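Local coordinates for protein cytochrome c (Rhodothermus marinus, PDB 3CP5) that binds a single covalently attached heme c and probably serves as an electron carrier, at residues A12-I17 with G68-M73. Residues are numbered along the deposited sequence; the frame is centred on the assembly and turned at random.
Sequences ALAAEI and GPVYIM. With HEC (heme c), chain C.
Ala14 sets its methyl directly on the backbone of Tyr71 where two helices of this all-helical monoheme cytochrome c cross: helix 10-17, near the N-terminus, packs against the start of helix 69-77, which carries part of the heme pocket. The short segments approach to 8.2 Å between axes at 43°, a spacing consistent with the small side chains of Ala14 and Ala15 at the interface. Ala14 CB points at the partner helix and lies 3.6 Å from Tyr71 CA, with Tyr71 CB close behind at 3.9 Å. One residue earlier in the same helix, Val70 sends one branch across: its CG1, held anti to the backbone N (chi1 175°), reaches 3.8 Å from Ala15 CA and lies 4.0 Å from Ala15 CB, while also brushing the carbonyl carbon of Ala14. No hydrogen bond joins the two segments themselves, but polar ties flank the apolar patch. Glu11, one turn before Ala15, accepts bonds from Val70 N and Tyr71 N, two amides of the first helical turn, and Asn74 ND2 donates to Ala14 O. The Tyr71 ring, with CG likewise anti to its backbone N (chi1 174°), runs on past Ala14 CB, which lies at its edge near the ring plane, and its hydroxyl reaches the heme. Met82 packs on both Ala14 and Tyr71, and His86 meets the phenol edge-to-face. Tyr71 thus links the N-terminal helix to the cofactor, which is also hydrogen-bonded to Arg67 NE: heme propionate oxygen O2A lies at the ring edge, near its plane, and Tyr71 OH donates to O2A at 2.7 Å.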
ATOM      1  N   ALA A  12       0.475  -8.803 -11.912  1.00 12.97           N
ATOM      2  CA  ALA A  12       1.618  -9.246 -12.692  1.00 12.89           C
ATOM      3  C   ALA A  12       2.517  -8.075 -13.068  1.00 12.01           C
ATOM      4  O   ALA A  12       3.735  -8.155 -12.893  1.00 14.32           O
ATOM      5  CB  ALA A  12       1.215 -10.017 -13.919  1.00 17.49           C
ATOM      6  N   LEU A  13       1.959  -6.970 -13.504  1.00 13.13           N
ATOM      7  CA  LEU A  13       2.753  -5.778 -13.831  1.00 12.74           C
ATOM      8  C   LEU A  13       3.495  -5.227 -12.623  1.00 11.85           C
ATOM      9  O   LEU A  13       4.654  -4.868 -12.648  1.00 13.91           O
ATOM     10  CB  LEU A  13       1.913  -4.664 -14.422  1.00 13.45           C
ATOM     11  CG  LEU A  13       2.681  -3.401 -14.798  0.79 15.19           C
ATOM     12  CD1 LEU A  13       3.867  -3.743 -15.721  0.79 18.23           C
ATOM     13  CD2 LEU A  13       1.698  -2.541 -15.585  0.79 26.92           C
ATOM     14  N   ALA A  14       2.775  -5.169 -11.482  1.00 10.37           N
ATOM     15  CA  ALA A  14       3.445  -4.722 -10.256  1.00 10.11           C
ATOM     16  C   ALA A  14       4.620  -5.612  -9.891  1.00 10.41           C
ATOM     17  O   ALA A  14       5.654  -5.105  -9.447  1.00 11.46           O
ATOM     18  CB  ALA A  14       2.507  -4.688  -9.082  1.00 10.20           C
ATOM     19  N   ALA A  15       4.469  -6.910 -10.063  1.00 11.90           N
ATOM     20  CA  ALA A  15       5.568  -7.851  -9.724  1.00 12.44           C
ATOM     21  C   ALA A  15       6.732  -7.612 -10.673  1.00 15.57           C
ATOM     22  O   ALA A  15       7.886  -7.665 -10.264  1.00 25.39           O
ATOM     23  CB  ALA A  15       5.054  -9.269  -9.728  1.00 15.49           C
ATOM     24  N   GLU A  16       6.482  -7.298 -11.935  1.00 13.31           N
ATOM     25  CA  GLU A  16       7.543  -7.023 -12.880  1.00 14.32           C
ATOM     26  C   GLU A  16       8.225  -5.691 -12.562  1.00 13.95           C
ATOM     27  O   GLU A  16       9.453  -5.635 -12.696  1.00 18.62           O
ATOM     28  CB  GLU A  16       6.954  -6.968 -14.289  1.00 13.31           C
ATOM     29  CG  GLU A  16       6.555  -8.346 -14.751  1.00 16.25           C
ATOM     30  CD  GLU A  16       5.908  -8.362 -16.124  1.00 24.77           C
ATOM     31  OE1 GLU A  16       5.570  -7.275 -16.621  1.00 44.04           O
ATOM     32  OE2 GLU A  16       5.737  -9.464 -16.653  1.00 34.91           O
ATOM     33  N   ILE A  17       7.533  -4.672 -12.091  1.00 13.02           N
ATOM     34  CA  ILE A  17       8.194  -3.418 -11.730  1.00 12.06           C
ATOM     35  C   ILE A  17       9.051  -3.563 -10.496  1.00 11.37           C
ATOM     36  O   ILE A  17      10.178  -3.057 -10.445  1.00 13.21           O
ATOM     37  CB  ILE A  17       7.128  -2.347 -11.558  1.00 10.65           C
ATOM     38  CG1 ILE A  17       6.396  -2.025 -12.865  1.00 11.39           C
ATOM     39  CG2 ILE A  17       7.638  -1.070 -10.921  1.00 12.57           C
ATOM     40  CD1 ILE A  17       5.077  -1.343 -12.638  1.00 12.33           C
ATOM     41  N   GLY A  68      -3.947  -6.205  -5.415  1.00  9.48           N
ATOM     42  CA  GLY A  68      -3.149  -7.271  -4.876  1.00  9.96           C
ATOM     43  C   GLY A  68      -2.046  -6.785  -3.961  1.00 10.20           C
ATOM     44  O   GLY A  68      -1.662  -5.609  -3.932  1.00  8.97           O
ATOM     45  N   PRO A  69      -1.531  -7.709  -3.153  1.00  9.38           N
ATOM     46  CA  PRO A  69      -0.508  -7.331  -2.161  1.00  9.31           C
ATOM     47  C   PRO A  69       0.807  -6.888  -2.742  1.00  8.61           C
ATOM     48  O   PRO A  69       1.488  -6.041  -2.139  1.00  8.92           O
ATOM     49  CB  PRO A  69      -0.426  -8.602  -1.311  1.00  9.63           C
ATOM     50  CG  PRO A  69      -0.762  -9.719  -2.231  1.00 10.83           C
ATOM     51  CD  PRO A  69      -1.939  -9.137  -2.997  1.00 10.10           C
ATOM     52  N   VAL A  70       1.222  -7.415  -3.882  1.00  8.56           N
ATOM     53  CA  VAL A  70       2.488  -7.020  -4.478  1.00  9.28           C
ATOM     54  C   VAL A  70       2.347  -5.601  -4.980  1.00  8.23           C
ATOM     55  O   VAL A  70       3.281  -4.780  -4.773  1.00  8.98           O
ATOM     56  CB  VAL A  70       2.916  -8.015  -5.553  1.00 10.14           C
ATOM     57  CG1 VAL A  70       4.168  -7.520  -6.234  1.00 10.56           C
ATOM     58  CG2 VAL A  70       3.113  -9.396  -4.931  1.00 11.72           C
ATOM     59  N   TYR A  71       1.259  -5.227  -5.622  1.00  8.30           N
ATOM     60  CA  TYR A  71       1.021  -3.824  -5.945  1.00  8.13           C
ATOM     61  C   TYR A  71       1.120  -2.934  -4.733  1.00  8.86           C
ATOM     62  O   TYR A  71       1.763  -1.903  -4.779  1.00  7.77           O
ATOM     63  CB  TYR A  71      -0.340  -3.677  -6.632  1.00  9.13           C
ATOM     64  CG  TYR A  71      -0.810  -2.263  -6.910  1.00  8.38           C
ATOM     65  CD1 TYR A  71      -0.528  -1.627  -8.112  1.00  9.67           C
ATOM     66  CD2 TYR A  71      -1.536  -1.545  -5.981  1.00  8.12           C
ATOM     67  CE1 TYR A  71      -0.968  -0.332  -8.330  1.00  9.44           C
ATOM     68  CE2 TYR A  71      -2.000  -0.268  -6.168  1.00  8.98           C
ATOM     69  CZ  TYR A  71      -1.714   0.336  -7.368  1.00  8.90           C
ATOM     70  OH  TYR A  71      -2.160   1.622  -7.588  1.00  9.94           O
ATOM     71  N   ILE A  72       0.428  -3.279  -3.653  1.00  7.71           N
ATOM     72  CA  ILE A  72       0.423  -2.386  -2.511  1.00  7.75           C
ATOM     73  C   ILE A  72       1.818  -2.246  -1.911  1.00  8.08           C
ATOM     74  O   ILE A  72       2.224  -1.142  -1.566  1.00  7.82           O
ATOM     75  CB  ILE A  72      -0.578  -2.908  -1.476  1.00  8.55           C
ATOM     76  CG1 ILE A  72      -2.022  -2.853  -2.010  1.00  8.24           C
ATOM     77  CG2 ILE A  72      -0.491  -2.149  -0.153  1.00  8.83           C
ATOM     78  CD1 ILE A  72      -3.007  -3.689  -1.199  1.00  8.20           C
ATOM     79  N   MET A  73       2.589  -3.336  -1.785  1.00  7.91           N
ATOM     80  CA  MET A  73       3.965  -3.272  -1.287  1.00  7.99           C
ATOM     81  C   MET A  73       4.833  -2.392  -2.159  1.00  7.11           C
ATOM     82  O   MET A  73       5.615  -1.576  -1.652  1.00  8.20           O
ATOM     83  CB  MET A  73       4.582  -4.688  -1.231  1.00  8.82           C
ATOM     84  CG  MET A  73       3.898  -5.609  -0.238  1.00 10.71           C
ATOM     85  SD  MET A  73       4.456  -5.234   1.437  0.86  8.56           S
ATOM     86  CE  MET A  73       6.111  -5.894   1.387  0.86  9.99           C
TER
HETATM   87 FE   HEC C 202      -0.069   6.891  -0.719  1.00  7.67          FE
HETATM   88  CHA HEC C 202      -1.729   6.343  -3.657  1.00  7.63           C
HETATM   89  CHB HEC C 202      -0.489   3.625   0.159  1.00  6.66           C
HETATM   90  CHC HEC C 202       1.900   7.412   2.042  1.00  7.17           C
HETATM   91  CHD HEC C 202      -0.149  10.227  -1.294  1.00  8.14           C
HETATM   92  NA  HEC C 202      -0.952   5.327  -1.567  1.00  8.23           N
HETATM   93  C1A HEC C 202      -1.553   5.246  -2.826  1.00  7.66           C
HETATM   94  C2A HEC C 202      -1.905   3.874  -3.099  1.00  7.06           C
HETATM   95  C3A HEC C 202      -1.591   3.126  -2.032  1.00  6.76           C
HETATM   96  C4A HEC C 202      -0.964   4.038  -1.085  1.00  6.59           C
HETATM   97  CMA HEC C 202      -1.806   1.612  -1.819  1.00  8.64           C
HETATM   98  CAA HEC C 202      -2.698   3.360  -4.325  1.00  8.18           C
HETATM   99  CBA HEC C 202      -4.210   3.323  -4.093  1.00  7.98           C
HETATM  100  CGA HEC C 202      -4.967   2.611  -5.188  1.00  9.63           C
HETATM  101  O1A HEC C 202      -6.234   2.748  -5.205  1.00 10.99           O
HETATM  102  O2A HEC C 202      -4.335   1.875  -5.991  1.00  9.59           O
HETATM  103  NB  HEC C 202       0.540   5.786   0.831  1.00  7.32           N
HETATM  104  C1B HEC C 202       0.144   4.483   1.069  1.00  7.10           C
HETATM  105  C2B HEC C 202       0.732   4.031   2.303  1.00  7.86           C
HETATM  106  C3B HEC C 202       1.482   5.046   2.823  1.00  6.72           C
HETATM  107  C4B HEC C 202       1.353   6.144   1.887  1.00  6.32           C
HETATM  108  CMB HEC C 202       0.475   2.616   2.879  1.00  9.84           C
HETATM  109  CAB HEC C 202       2.434   5.002   4.034  1.00  7.94           C
HETATM  110  CBB HEC C 202       3.443   4.016   3.943  1.00  9.00           C
HETATM  111  NC  HEC C 202       0.775   8.480   0.148  1.00  7.11           N
HETATM  112  C1C HEC C 202       1.597   8.522   1.274  1.00  7.58           C
HETATM  113  C2C HEC C 202       1.990   9.885   1.571  1.00  9.35           C
HETATM  114  C3C HEC C 202       1.423  10.682   0.652  1.00  9.05           C
HETATM  115  C4C HEC C 202       0.624   9.827  -0.195  1.00  8.40           C
HETATM  116  CMC HEC C 202       2.698  10.267   2.864  1.00  9.16           C
HETATM  117  CAC HEC C 202       1.320  12.237   0.643  1.00  9.45           C
HETATM  118  CBC HEC C 202       2.587  12.882   0.628  1.00 12.15           C
HETATM  119  ND  HEC C 202      -0.787   8.030  -2.195  1.00  8.27           N
HETATM  120  C1D HEC C 202      -0.737   9.419  -2.239  1.00  8.63           C
HETATM  121  C2D HEC C 202      -1.406   9.884  -3.456  1.00  7.92           C
HETATM  122  C3D HEC C 202      -1.738   8.791  -4.152  1.00  7.84           C
HETATM  123  C4D HEC C 202      -1.425   7.644  -3.323  1.00  8.59           C
HETATM  124  CMD HEC C 202      -1.503  11.398  -3.791  1.00  9.36           C
HETATM  125  CAD HEC C 202      -2.341   8.673  -5.564  1.00  9.08           C
HETATM  126  CBD HEC C 202      -1.205   8.502  -6.602  1.00  9.79           C
HETATM  127  CGD HEC C 202      -0.324   9.730  -6.589  1.00  9.60           C
HETATM  128  O1D HEC C 202       0.897   9.610  -6.279  1.00 10.88           O
HETATM  129  O2D HEC C 202      -0.919  10.833  -6.887  1.00 11.49           O